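Local coordinates for protein glycerophosphodiester phosphodiesterase (Parabacteroides distasonis, PDB 3NO3) that belongs to the glycerophosphodiester phosphodiesterase family, adopts a TIM-barrel type of fold and binds a magnesium ion, at residues R112-A117 against N139-K144; S23-E28 against L76-K81; L162-L167 against P186-D191; S31-Y36 against L225-Q230. All blocks are in the same frame, centred on the assembly; numbering follows the deposited sequence. Where two conformers were deposited one is given.

Contact 1 of 4, residues R112-A117 against N139-K144; sequences RNRDAA and NMDACK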
loop_
_atom_site.group_PDB
_atom_site.type_symbol
_atom_site.label_atom_id
_atom_site.label_comp_id
_atom_site.label_asym_id
_atom_site.label_seq_id
_atom_site.Cartn_x
_atom_site.Cartn_y
_atom_site.Cartn_z
ATOM N N ARG A 112 -16.692 -7.130 -9.807
ATOM C CA ARG A 112 -15.948 -7.844 -8.749
ATOM C C ARG A 112 -14.984 -6.947 -8.001
ATOM O O ARG A 112 -14.863 -7.055 -6.746
ATOM C CB ARG A 112 -15.246 -9.092 -9.303
ATOM C CG ARG A 112 -14.687 -10.041 -8.280
ATOM C CD ARG A 112 -15.754 -10.587 -7.321
ATOM N NE ARG A 112 -15.205 -11.669 -6.525
ATOM C CZ ARG A 112 -15.869 -12.249 -5.543
ATOM N NH1 ARG A 112 -17.129 -11.893 -5.271
ATOM N NH2 ARG A 112 -15.296 -13.224 -4.884
ATOM N N ASN A 113 -14.328 -6.037 -8.718
ATOM C CA ASN A 113 -13.529 -5.005 -8.063
ATOM C C ASN A 113 -14.344 -4.151 -7.124
ATOM O O ASN A 113 -13.861 -3.873 -6.007
ATOM C CB ASN A 113 -12.778 -4.139 -9.058
ATOM C CG ASN A 113 -11.568 -4.856 -9.615
ATOM O OD1 ASN A 113 -10.588 -4.990 -8.904
ATOM N ND2 ASN A 113 -11.641 -5.345 -10.857
ATOM N N ARG A 114 -15.569 -3.785 -7.525
ATOM C CA ARG A 114 -16.455 -3.035 -6.620
ATOM C C ARG A 114 -16.841 -3.794 -5.381
ATOM O O ARG A 114 -16.841 -3.231 -4.259
ATOM C CB ARG A 114 -17.713 -2.560 -7.317
ATOM C CG ARG A 114 -17.396 -1.469 -8.303
ATOM C CD ARG A 114 -18.661 -0.731 -8.806
ATOM N NE ARG A 114 -19.108 -1.300 -10.068
ATOM C CZ ARG A 114 -18.648 -0.994 -11.295
ATOM N NH1 ARG A 114 -17.672 -0.090 -11.507
ATOM N NH2 ARG A 114 -19.164 -1.629 -12.332
ATOM N N ASP A 115 -17.172 -5.070 -5.575
ATOM C CA ASP A 115 -17.467 -5.948 -4.448
ATOM C C ASP A 115 -16.284 -6.104 -3.478
ATOM O O ASP A 115 -16.491 -5.996 -2.276
ATOM C CB ASP A 115 -17.957 -7.302 -4.889
ATOM C CG ASP A 115 -19.321 -7.256 -5.590
ATOM O OD1 ASP A 115 -20.159 -6.380 -5.351
ATOM O OD2 ASP A 115 -19.524 -8.144 -6.416
ATOM N N ALA A 116 -15.070 -6.253 -3.993
ATOM C CA ALA A 116 -13.880 -6.395 -3.155
ATOM C C ALA A 116 -13.608 -5.092 -2.387
ATOM O O ALA A 116 -13.265 -5.117 -1.182
ATOM C CB ALA A 116 -12.669 -6.824 -4.005
ATOM N N ALA A 117 -13.836 -3.949 -3.047
ATOM C CA ALA A 117 -13.678 -2.660 -2.388
ATOM C C ALA A 117 -14.741 -2.413 -1.292
ATOM O O ALA A 117 -14.395 -1.973 -0.203
ATOM C CB ALA A 117 -13.660 -1.536 -3.399
ATOM N N ASN A 139 -6.306 -0.871 -10.057
ATOM C CA ASN A 139 -7.587 -0.999 -10.712
ATOM C C ASN A 139 -8.447 0.220 -10.529
ATOM O O ASN A 139 -8.787 0.589 -9.386
ATOM C CB ASN A 139 -8.351 -2.224 -10.158
ATOM C CG ASN A 139 -9.582 -2.530 -10.978
ATOM O OD1 ASN A 139 -10.672 -1.993 -10.715
ATOM N ND2 ASN A 139 -9.407 -3.350 -12.027
HETATM N N MSE A 140 -8.887 0.794 -11.628
HETATM C CA MSE A 140 -9.659 2.031 -11.571
HETATM C C MSE A 140 -11.050 1.841 -10.995
HETATM O O MSE A 140 -11.523 2.708 -10.277
HETATM C CB MSE A 140 -9.771 2.641 -12.971
HETATM C CG MSE A 140 -10.539 3.966 -13.038
HETATM SE SE MSE A 140 -9.944 5.346 -11.788
HETATM C CE MSE A 140 -8.367 5.852 -12.771
ATOM N N ASP A 141 -11.678 0.698 -11.276
ATOM C CA ASP A 141 -13.019 0.401 -10.700
ATOM C C ASP A 141 -12.957 0.260 -9.178
ATOM O O ASP A 141 -13.840 0.792 -8.477
ATOM C CB ASP A 141 -13.654 -0.821 -11.391
ATOM C CG ASP A 141 -13.777 -0.630 -12.907
ATOM O OD1 ASP A 141 -14.554 0.258 -13.290
ATOM O OD2 ASP A 141 -13.093 -1.323 -13.678
ATOM N N ALA A 142 -11.887 -0.360 -8.658
ATOM C CA ALA A 142 -11.676 -0.438 -7.217
ATOM C C ALA A 142 -11.499 0.957 -6.593
ATOM O O ALA A 142 -12.129 1.255 -5.615
ATOM C CB ALA A 142 -10.446 -1.314 -6.876
ATOM N N CYS A 143 -10.604 1.757 -7.164
ATOM C CA CYS A 143 -10.334 3.130 -6.694
ATOM C C CYS A 143 -11.611 3.973 -6.670
ATOM O O CYS A 143 -11.879 4.629 -5.700
ATOM C CB CYS A 143 -9.317 3.812 -7.595
ATOM S SG CYS A 143 -7.620 3.114 -7.526
ATOM N N LYS A 144 -12.399 3.920 -7.738
ATOM C CA LYS A 144 -13.625 4.729 -7.798
ATOM C C LYS A 144 -14.625 4.339 -6.700
ATOM O O LYS A 144 -15.268 5.216 -6.074
ATOM C CB LYS A 144 -14.274 4.623 -9.193
ATOM C CG LYS A 144 -13.584 5.443 -10.315
ATOM C CD LYS A 144 -14.268 5.128 -11.680
ATOM C CE LYS A 144 -13.927 6.106 -12.739
ATOM N NZ LYS A 144 -14.551 5.644 -14.024
HETATM O O HOH W 1 -16.244 1.505 -9.473
#
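Two successive outer helices of the barrel, 110-126 and 140-149, meet where Asn113 faces Asn139, the N-cap residue of the second helix. The axes of 112-117 and 140-144 approach to 8.0 Å with 40° between their directions, and the CA atoms of Asn113 and Ala142 come within 5.0 Å. The asparagines reach toward each other tip to tip, their amide planes stacked and only 17° apart, with Asn113 CG 3.2 Å from Asn139 OD1. This is contact of flat groups rather than a bond: one ND2 lies against the other, and both amides have hydrogen-bond partners outside the two segments. Asn113 OD1 accepts from His107 N while its ND2 binds Thr109 O, and Asn139 ND2 pairs with Ser106 OG. Asn139 OD1, meanwhile, takes the N-H of Ala142 on an in-plane lone pair at 2.9 Å and so caps its helix. Deeper in, Ala117 CB sits 3.9 Å from Ala142 O, the small methyl fitting directly against the neighbouring backbone. At the outer margin the Arg114 chain bends at chi3 (-96°), which turns NE aside, and NH1 forms a long salt bridge of 3.6 Å with Asp141 OD1, the guanidinium almost perpendicular to the carboxylate. A water at the guanidinium edge accepts from Arg114 NH1 at 3.0 Å and donates to Asp141 O at 2.7 Å, a second tie across the same margin. Ala116, Ala117 and Ala142 rest on Leu104 of strand 99-104, the layering of consecutive helices over strands typical of a TIM barrel.

Contact 2 of 4, residues S23-E28 against L76-K81; sequences SIRSLE and LSNGEK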
loop_
_atom_site.group_PDB
_atom_site.type_symbol
_atom_site.label_atom_id
_atom_site.label_comp_id
_atom_site.label_asym_id
_atom_site.label_seq_id
_atom_site.Cartn_x
_atom_site.Cartn_y
_atom_site.Cartn_z
ATOM N N SER A 23 3.351 -10.225 5.915
ATOM C CA SER A 23 3.240 -11.110 7.082
ATOM C C SER A 23 2.946 -10.292 8.346
ATOM O O SER A 23 3.081 -9.061 8.371
ATOM C CB SER A 23 4.551 -11.900 7.254
ATOM O OG SER A 23 5.641 -11.087 7.621
ATOM N N ILE A 24 2.559 -10.996 9.395
ATOM C CA ILE A 24 2.394 -10.417 10.719
ATOM C C ILE A 24 3.749 -9.850 11.183
ATOM O O ILE A 24 3.830 -8.687 11.620
ATOM C CB ILE A 24 1.858 -11.450 11.700
ATOM C CG1 ILE A 24 0.422 -11.875 11.293
ATOM C CG2 ILE A 24 2.051 -10.941 13.183
ATOM C CD1 ILE A 24 -0.659 -10.782 11.327
ATOM N N ARG A 25 4.831 -10.613 10.960
ATOM C CA ARG A 25 6.167 -10.187 11.339
ATOM C C ARG A 25 6.571 -8.906 10.609
ATOM O O ARG A 25 7.128 -8.029 11.219
ATOM C CB ARG A 25 7.159 -11.326 11.077
ATOM C CG ARG A 25 8.620 -11.064 11.336
ATOM C CD ARG A 25 9.047 -10.888 12.760
ATOM N NE ARG A 25 10.468 -11.273 12.916
ATOM C CZ ARG A 25 11.207 -11.120 14.017
ATOM N NH1 ARG A 25 12.470 -11.545 14.016
ATOM N NH2 ARG A 25 10.718 -10.545 15.116
ATOM N N SER A 26 6.268 -8.796 9.309
ATOM C CA SER A 26 6.676 -7.596 8.542
ATOM C C SER A 26 5.929 -6.327 8.967
ATOM O O SER A 26 6.524 -5.247 9.018
ATOM C CB SER A 26 6.638 -7.827 7.021
ATOM O OG SER A 26 5.311 -7.846 6.448
ATOM N N LEU A 27 4.654 -6.491 9.305
ATOM C CA LEU A 27 3.838 -5.431 9.861
ATOM C C LEU A 27 4.422 -4.994 11.227
ATOM O O LEU A 27 4.569 -3.796 11.471
ATOM C CB LEU A 27 2.400 -5.911 10.032
ATOM C CG LEU A 27 1.426 -4.994 10.769
ATOM C CD1 LEU A 27 1.255 -3.690 10.051
ATOM C CD2 LEU A 27 0.131 -5.737 10.955
ATOM N N GLU A 28 4.741 -5.967 12.079
ATOM C CA GLU A 28 5.327 -5.681 13.404
ATOM C C GLU A 28 6.666 -4.976 13.291
ATOM O O GLU A 28 6.928 -3.992 14.001
ATOM C CB GLU A 28 5.508 -6.966 14.213
ATOM C CG GLU A 28 4.206 -7.671 14.663
ATOM C CD GLU A 28 4.442 -9.047 15.318
ATOM O OE1 GLU A 28 5.521 -9.662 15.119
ATOM O OE2 GLU A 28 3.534 -9.524 16.058
ATOM N N LEU A 76 3.692 -18.956 4.508
ATOM C CA LEU A 76 4.532 -17.918 3.974
ATOM C C LEU A 76 5.981 -18.368 4.061
ATOM O O LEU A 76 6.257 -19.402 4.652
ATOM C CB LEU A 76 4.356 -16.588 4.732
ATOM C CG LEU A 76 2.918 -16.045 4.845
ATOM C CD1 LEU A 76 2.932 -14.619 5.362
ATOM C CD2 LEU A 76 2.173 -16.174 3.478
ATOM N N SER A 77 6.877 -17.560 3.490
ATOM C CA SER A 77 8.324 -17.855 3.468
ATOM C C SER A 77 8.967 -18.010 4.833
ATOM O O SER A 77 10.016 -18.678 4.930
ATOM C CB SER A 77 9.080 -16.806 2.630
ATOM O OG SER A 77 9.093 -15.519 3.219
ATOM N N ASN A 78 8.352 -17.441 5.882
ATOM C CA ASN A 78 8.812 -17.607 7.280
ATOM C C ASN A 78 7.989 -18.607 8.090
ATOM O O ASN A 78 8.108 -18.645 9.310
ATOM C CB ASN A 78 8.874 -16.241 8.017
ATOM C CG ASN A 78 7.480 -15.638 8.278
ATOM O OD1 ASN A 78 6.473 -16.105 7.705
ATOM N ND2 ASN A 78 7.412 -14.603 9.130
ATOM N N GLY A 79 7.176 -19.425 7.423
ATOM C CA GLY A 79 6.340 -20.424 8.116
ATOM C C GLY A 79 5.003 -19.938 8.664
ATOM O O GLY A 79 4.212 -20.753 9.112
ATOM N N GLU A 80 4.706 -18.639 8.644
ATOM C CA GLU A 80 3.357 -18.176 9.054
ATOM C C GLU A 80 2.282 -18.723 8.134
ATOM O O GLU A 80 2.551 -18.923 6.957
ATOM C CB GLU A 80 3.244 -16.640 8.971
ATOM C CG GLU A 80 3.982 -15.868 10.021
ATOM C CD GLU A 80 3.748 -14.341 9.865
ATOM O OE1 GLU A 80 2.628 -13.930 9.406
ATOM O OE2 GLU A 80 4.721 -13.598 10.197
ATOM N N LYS A 81 1.062 -18.888 8.638
ATOM C CA LYS A 81 -0.076 -19.205 7.795
ATOM C C LYS A 81 -0.485 -17.960 7.005
ATOM O O LYS A 81 -0.278 -16.823 7.451
ATOM C CB LYS A 81 -1.271 -19.765 8.618
ATOM C CG LYS A 81 -1.204 -21.289 8.947
ATOM C CD LYS A 81 -2.469 -21.768 9.771
#
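Glu80 brings its carboxylate to the first turn of helix 24-32, where Ile24 and Arg25 offer their backbone N-H groups. Its chain is extended beyond CG (chi2 -178°), which carries CD out to the helix end. OE1 takes Ile24 N on its syn lone pair at 2.9 Å. OE2 is met by Arg25 N at 3.1 Å, also on the syn side and 16° out of the carboxylate plane. A second donor, Asn78 ND2, reaches OE2 at 3.1 Å from well above that plane, so one oxygen is gripped by two N-H groups. The Asn78 amide is itself held: OD1 accepts from Glu80 N at 3.2 Å, an Asx turn, and ND2 also binds Gly18 O. The Ile24 side chain crosses that of Glu80 at about a right angle, CB lying 3.5 Å from OE1. Leu76, the first residue of the type I turn that ends at Gly79, packs its CD1 on Ser23 CB at 3.7 Å. Ser23 and Ser26 exchange backbone N-H and hydroxyl as a capping box, with Ser23 OG also bonded to Ala20 O. The negative charge of Glu80 is probably stabilised by the positive end of the helix dipole. The result is a helix N-terminus with a capping box that serves Ser26 N, while a glutamate from a distant loop takes the two N-H groups just before it, Ile24 N and Arg25 N.

Contact 3 of 4, residues L162-L167 against P186-D191; sequences LSPMEL and PDWVKD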
loop_
_atom_site.group_PDB
_atom_site.type_symbol
_atom_site.label_atom_id
_atom_site.label_comp_id
_atom_site.label_asym_id
_atom_site.label_seq_id
_atom_site.Cartn_x
_atom_site.Cartn_y
_atom_site.Cartn_z
ATOM N N LEU A 162 -2.291 8.586 -15.633
ATOM C CA LEU A 162 -3.155 9.749 -15.475
ATOM C C LEU A 162 -2.384 10.856 -14.774
ATOM O O LEU A 162 -1.652 10.584 -13.812
ATOM C CB LEU A 162 -4.425 9.338 -14.705
ATOM C CG LEU A 162 -5.428 8.463 -15.496
ATOM C CD1 LEU A 162 -6.626 8.179 -14.636
ATOM C CD2 LEU A 162 -5.875 9.128 -16.835
ATOM N N SER A 163 -2.535 12.096 -15.258
ATOM C CA SER A 163 -1.858 13.254 -14.687
ATOM C C SER A 163 -2.507 13.581 -13.348
ATOM O O SER A 163 -3.634 13.137 -13.082
ATOM C CB SER A 163 -1.998 14.451 -15.609
ATOM O OG SER A 163 -3.346 14.917 -15.605
ATOM N N PRO A 164 -1.807 14.349 -12.488
ATOM C CA PRO A 164 -2.457 14.734 -11.217
ATOM C C PRO A 164 -3.793 15.467 -11.398
ATOM O O PRO A 164 -4.745 15.178 -10.673
ATOM C CB PRO A 164 -1.415 15.636 -10.573
ATOM C CG PRO A 164 -0.132 15.062 -11.049
ATOM C CD PRO A 164 -0.385 14.745 -12.497
HETATM N N MSE A 165 -3.861 16.352 -12.381
HETATM C CA MSE A 165 -5.095 17.036 -12.697
HETATM C C MSE A 165 -6.205 16.053 -13.001
HETATM O O MSE A 165 -7.302 16.192 -12.449
HETATM C CB MSE A 165 -4.877 17.982 -13.874
HETATM C CG MSE A 165 -6.121 18.694 -14.398
HETATM SE SE MSE A 165 -7.065 19.739 -13.021
HETATM C CE MSE A 165 -5.508 20.820 -12.592
ATOM N N GLU A 166 -5.917 15.049 -13.831
ATOM C CA GLU A 166 -6.900 14.031 -14.196
ATOM C C GLU A 166 -7.329 13.231 -12.959
ATOM O O GLU A 166 -8.518 12.982 -12.747
ATOM C CB GLU A 166 -6.341 13.091 -15.291
ATOM C CG GLU A 166 -6.241 13.752 -16.684
ATOM C CD GLU A 166 -5.524 12.880 -17.699
ATOM O OE1 GLU A 166 -4.445 12.338 -17.370
ATOM O OE2 GLU A 166 -6.056 12.721 -18.819
ATOM N N LEU A 167 -6.359 12.885 -12.129
ATOM C CA LEU A 167 -6.667 12.188 -10.882
ATOM C C LEU A 167 -7.521 13.017 -9.911
ATOM O O LEU A 167 -8.505 12.498 -9.334
ATOM C CB LEU A 167 -5.375 11.732 -10.210
ATOM C CG LEU A 167 -4.545 10.605 -10.840
ATOM C CD1 LEU A 167 -3.235 10.375 -10.027
ATOM C CD2 LEU A 167 -5.376 9.312 -10.896
ATOM N N PRO A 186 8.611 14.783 -14.908
ATOM C CA PRO A 186 9.251 15.391 -13.724
ATOM C C PRO A 186 8.484 16.534 -13.044
ATOM O O PRO A 186 8.860 16.868 -11.929
ATOM C CB PRO A 186 10.625 15.881 -14.254
ATOM C CG PRO A 186 10.404 16.071 -15.732
ATOM C CD PRO A 186 9.381 15.048 -16.144
ATOM N N ASP A 187 7.441 17.091 -13.682
ATOM C CA ASP A 187 6.574 18.112 -13.064
ATOM C C ASP A 187 5.372 17.572 -12.309
ATOM O O ASP A 187 4.689 18.351 -11.648
ATOM C CB ASP A 187 6.063 19.133 -14.101
ATOM C CG ASP A 187 7.174 20.057 -14.629
ATOM O OD1 ASP A 187 8.378 19.939 -14.230
ATOM O OD2 ASP A 187 6.808 20.930 -15.447
ATOM N N TRP A 188 5.082 16.271 -12.400
ATOM C CA TRP A 188 3.905 15.742 -11.709
ATOM C C TRP A 188 3.968 15.848 -10.172
ATOM O O TRP A 188 2.928 16.050 -9.538
ATOM C CB TRP A 188 3.598 14.326 -12.193
ATOM C CG TRP A 188 2.941 14.249 -13.535
ATOM C CD1 TRP A 188 2.506 15.291 -14.334
ATOM C CD2 TRP A 188 2.544 13.054 -14.198
ATOM N NE1 TRP A 188 1.900 14.802 -15.456
ATOM C CE2 TRP A 188 1.903 13.431 -15.400
ATOM C CE3 TRP A 188 2.681 11.694 -13.904
ATOM C CZ2 TRP A 188 1.404 12.495 -16.312
ATOM C CZ3 TRP A 188 2.171 10.755 -14.813
ATOM C CH2 TRP A 188 1.524 11.169 -15.999
ATOM N N VAL A 189 5.150 15.744 -9.567
ATOM C CA VAL A 189 5.220 15.875 -8.100
ATOM C C VAL A 189 4.803 17.283 -7.626
ATOM O O VAL A 189 3.960 17.418 -6.737
ATOM C CB VAL A 189 6.615 15.421 -7.564
ATOM C CG1 VAL A 189 6.773 15.717 -6.082
ATOM C CG2 VAL A 189 6.741 13.929 -7.793
ATOM N N LYS A 190 5.331 18.307 -8.296
ATOM C CA LYS A 190 4.955 19.702 -8.064
ATOM C C LYS A 190 3.455 19.907 -8.293
ATOM O O LYS A 190 2.791 20.536 -7.461
ATOM C CB LYS A 190 5.788 20.627 -8.970
ATOM C CG LYS A 190 5.399 22.123 -8.923
ATOM C CD LYS A 190 6.373 23.027 -9.751
ATOM C CE LYS A 190 5.936 23.213 -11.231
ATOM N N ASP A 191 2.916 19.389 -9.399
ATOM C CA ASP A 191 1.468 19.496 -9.661
ATOM C C ASP A 191 0.651 18.910 -8.507
ATOM O O ASP A 191 -0.359 19.510 -8.150
ATOM C CB ASP A 191 1.018 18.777 -10.940
ATOM C CG ASP A 191 1.541 19.398 -12.232
ATOM O OD1 ASP A 191 2.105 20.514 -12.265
ATOM O OD2 ASP A 191 1.342 18.693 -13.245
HETATM O O HOH W 2 -1.433 17.601 -13.775
#
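Trp188 sets CG anti to its carbonyl carbon (chi1 -77°) and turns CD1 almost eclipsed with CA (chi2 -5°), which brings one face of the indole over the backbone of Ser163 and the ring of Pro164. Pro164 CD stands 3.5 Å from the centroid of the five-membered ring of Trp188, only 12° off the normal, a close CH-pi contact. Ser163 CA makes a looser one, 4.1 Å from the centroid of the six-membered ring. Farther out on the same face, Leu162 O lies 3.9 Å from Trp188 CH2; this carbonyl also bonds to Tyr177 OH. The Pro164 and Trp188 side chains cross at about a right angle, and Pro164 CG continues to Asp191 CB at 3.9 Å. Beside this apolar patch a water accepts from N of Met165, a selenomethionine, at 3.1 Å and donates to Asp191 OD2 at 3.0 Å, bridging the two residues across the contact. The residues under the indole are fixed by a capping box: Ser163 N binds the anti lone pair of Glu166 OE1 at 2.9 Å, and Glu166 N returns to Ser163 OG at 3.1 Å. Trp188 also stacks on the ring of His185, while Pro164 leans on Leu175 of strand 174-178. An aromatic laid over a Ser-Pro helix start thus joins helices 164-169 and 188-194, which precede and follow that strand in the outer layer of the TIM barrel.

Contact 4 of 4, residues S31-Y36 against L225-Q230; sequences SEIGAY and LPEETQ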
loop_
_atom_site.group_PDB
_atom_site.type_symbol
_atom_site.label_atom_id
_atom_site.label_comp_id
_atom_site.label_asym_id
_atom_site.label_seq_id
_atom_site.Cartn_x
_atom_site.Cartn_y
_atom_site.Cartn_z
ATOM N N SER A 31 6.345 -1.274 12.216
ATOM C CA SER A 31 6.033 -0.536 13.458
ATOM C C SER A 31 7.249 -0.371 14.348
ATOM O O SER A 31 7.486 0.743 14.829
ATOM C CB SER A 31 4.900 -1.225 14.230
ATOM O OG SER A 31 4.689 -0.604 15.497
ATOM N N GLU A 32 8.013 -1.445 14.555
ATOM C CA GLU A 32 9.204 -1.423 15.428
ATOM C C GLU A 32 10.255 -0.391 14.979
ATOM O O GLU A 32 10.849 0.313 15.820
ATOM C CB GLU A 32 9.792 -2.837 15.599
ATOM C CG GLU A 32 10.861 -2.961 16.739
ATOM C CD GLU A 32 11.323 -4.418 17.042
ATOM O OE1 GLU A 32 11.221 -5.240 16.118
ATOM O OE2 GLU A 32 11.828 -4.719 18.196
ATOM N N ILE A 33 10.470 -0.268 13.670
ATOM C CA ILE A 33 11.379 0.779 13.140
ATOM C C ILE A 33 10.791 2.202 13.067
ATOM O O ILE A 33 11.485 3.118 12.663
ATOM C CB ILE A 33 12.055 0.367 11.799
ATOM C CG1 ILE A 33 11.079 0.338 10.648
ATOM C CG2 ILE A 33 12.813 -1.012 11.966
ATOM C CD1 ILE A 33 11.740 0.180 9.302
ATOM N N GLY A 34 9.508 2.373 13.368
ATOM C CA GLY A 34 8.855 3.664 13.270
ATOM C C GLY A 34 8.640 4.181 11.862
ATOM O O GLY A 34 8.690 5.378 11.631
ATOM N N ALA A 35 8.415 3.291 10.903
ATOM C CA ALA A 35 8.078 3.735 9.545
ATOM C C ALA A 35 6.727 4.452 9.609
ATOM O O ALA A 35 5.906 4.112 10.477
ATOM C CB ALA A 35 8.050 2.537 8.582
ATOM N N TYR A 36 6.525 5.448 8.736
ATOM C CA TYR A 36 5.234 6.110 8.602
ATOM C C TYR A 36 4.107 5.113 8.325
ATOM O O TYR A 36 3.048 5.142 8.970
ATOM C CB TYR A 36 5.247 7.165 7.471
ATOM C CG TYR A 36 3.869 7.777 7.231
ATOM C CD1 TYR A 36 3.380 8.759 8.086
ATOM C CD2 TYR A 36 3.042 7.335 6.191
ATOM C CE1 TYR A 36 2.118 9.302 7.907
ATOM C CE2 TYR A 36 1.761 7.869 6.021
ATOM C CZ TYR A 36 1.326 8.847 6.864
ATOM O OH TYR A 36 0.067 9.374 6.712
ATOM N N LEU A 225 13.784 -1.344 1.468
ATOM C CA LEU A 225 14.897 -1.049 2.402
ATOM C C LEU A 225 14.544 0.188 3.239
ATOM O O LEU A 225 15.205 1.215 3.125
ATOM C CB LEU A 225 16.210 -0.843 1.614
ATOM C CG LEU A 225 16.737 -2.059 0.815
ATOM C CD1 LEU A 225 17.967 -1.687 -0.078
ATOM C CD2 LEU A 225 17.135 -3.201 1.725
ATOM N N PRO A 226 13.481 0.089 4.083
ATOM C CA PRO A 226 12.972 1.285 4.793
ATOM C C PRO A 226 13.987 1.956 5.754
ATOM O O PRO A 226 13.997 3.188 5.855
ATOM C CB PRO A 226 11.751 0.756 5.558
ATOM C CG PRO A 226 11.944 -0.696 5.649
ATOM C CD PRO A 226 12.648 -1.084 4.382
ATOM N N GLU A 227 14.801 1.173 6.437
ATOM C CA GLU A 227 15.831 1.729 7.328
ATOM C C GLU A 227 16.903 2.555 6.584
ATOM O O GLU A 227 17.358 3.576 7.140
ATOM C CB GLU A 227 16.497 0.649 8.190
ATOM C CG GLU A 227 15.556 -0.039 9.163
ATOM C CD GLU A 227 16.275 -0.790 10.279
ATOM O OE1 GLU A 227 16.563 -1.992 10.123
ATOM O OE2 GLU A 227 16.495 -0.188 11.343
ATOM N N GLU A 228 17.276 2.157 5.355
ATOM C CA GLU A 228 18.194 2.999 4.557
ATOM C C GLU A 228 17.541 4.355 4.256
ATOM O O GLU A 228 18.196 5.397 4.387
ATOM C CB GLU A 228 18.662 2.296 3.271
ATOM C CG GLU A 228 19.475 3.169 2.228
ATOM C CD GLU A 228 20.918 3.478 2.596
ATOM O OE1 GLU A 228 21.218 4.631 2.998
ATOM O OE2 GLU A 228 21.770 2.588 2.426
ATOM N N THR A 229 16.263 4.370 3.869
ATOM C CA THR A 229 15.574 5.648 3.618
ATOM C C THR A 229 15.501 6.546 4.860
ATOM O O THR A 229 15.710 7.781 4.772
ATOM C CB THR A 229 14.140 5.443 3.073
ATOM O OG1 THR A 229 14.162 4.402 2.099
ATOM C CG2 THR A 229 13.608 6.726 2.418
ATOM N N GLN A 230 15.234 5.939 6.017
ATOM C CA GLN A 230 15.226 6.670 7.287
ATOM C C GLN A 230 16.592 7.276 7.614
ATOM O O GLN A 230 16.670 8.430 8.062
ATOM C CB GLN A 230 14.782 5.761 8.446
ATOM C CG GLN A 230 13.264 5.347 8.432
ATOM C CD GLN A 230 12.932 4.283 9.463
ATOM O OE1 GLN A 230 13.719 3.349 9.683
ATOM N NE2 GLN A 230 11.783 4.419 10.107
HETATM O O HOH W 3 10.337 6.916 9.669
#
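Ile33 and Gln230 carry the polar link between the end of helix 24-32 and the start of helix 226-236. Gln230 NE2 donates to Ile33 O at 2.9 Å, approaching 46° above the carbonyl plane. The same nitrogen gives to a water at 2.9 Å, which in turn donates to Gly34 O at 3.0 Å. One amide group thereby ties down two consecutive carbonyls of the turn, directly in the first case and through solvent in the second. Those carbonyls are presented by the helix ending itself: Gly34 leaves helical angles with a positive phi of 70°, and bonds back into the last turn complete a Schellman motif. Apolar contact is concentrated on Ile33. Its CG1 lies between the backbone N and the carbonyl carbon (chi1 71°), and the CD1 beyond it touches Pro226 CG at 3.8 Å, the two side chains crossing at about a right angle. Ile33 CD1 also meets the aliphatic part of Glu227, at CG, 3.8 Å away. The other branch, Ile33 CG2, lies 3.8 Å from Glu227 OE2, a van der Waals contact of a methyl with a carboxylate oxygen; the other oxygen, OE1, bonds to Tyr13 OH. Tyr13 also packs on both Ile33 and Pro226. Behind the contact, Pro226, Thr229 and Gln230 rest on Val7 of strand 6-9, which runs between strands 37-44 and 220-223; the contact thus joins the helix following the first strand to the helix following the last, where the barrel closes on itself.

Contacts 2 and 4 both use helix 24-32, one at each end, and their segments alternate along the chain: a carboxylate reads the N-H groups of its start, a glutamine amide the carbonyls of its finish. Contacts 1, 2 and 4 are partly buried; contact 1 mixes stacked amides and small alanines inside with a long salt bridge and water outside. Contact 3 is a surface contact, carried by an indole face on a proline. Contacts 1 and 3 touch directly, Met140 CE packing 3.5 Å from Leu162 CD1, whereas contacts 2 and 3 sit on opposite sides of the chain's centre. Contact 4 spans the longest loop, enclosing contacts 1 and 3 in the sequence.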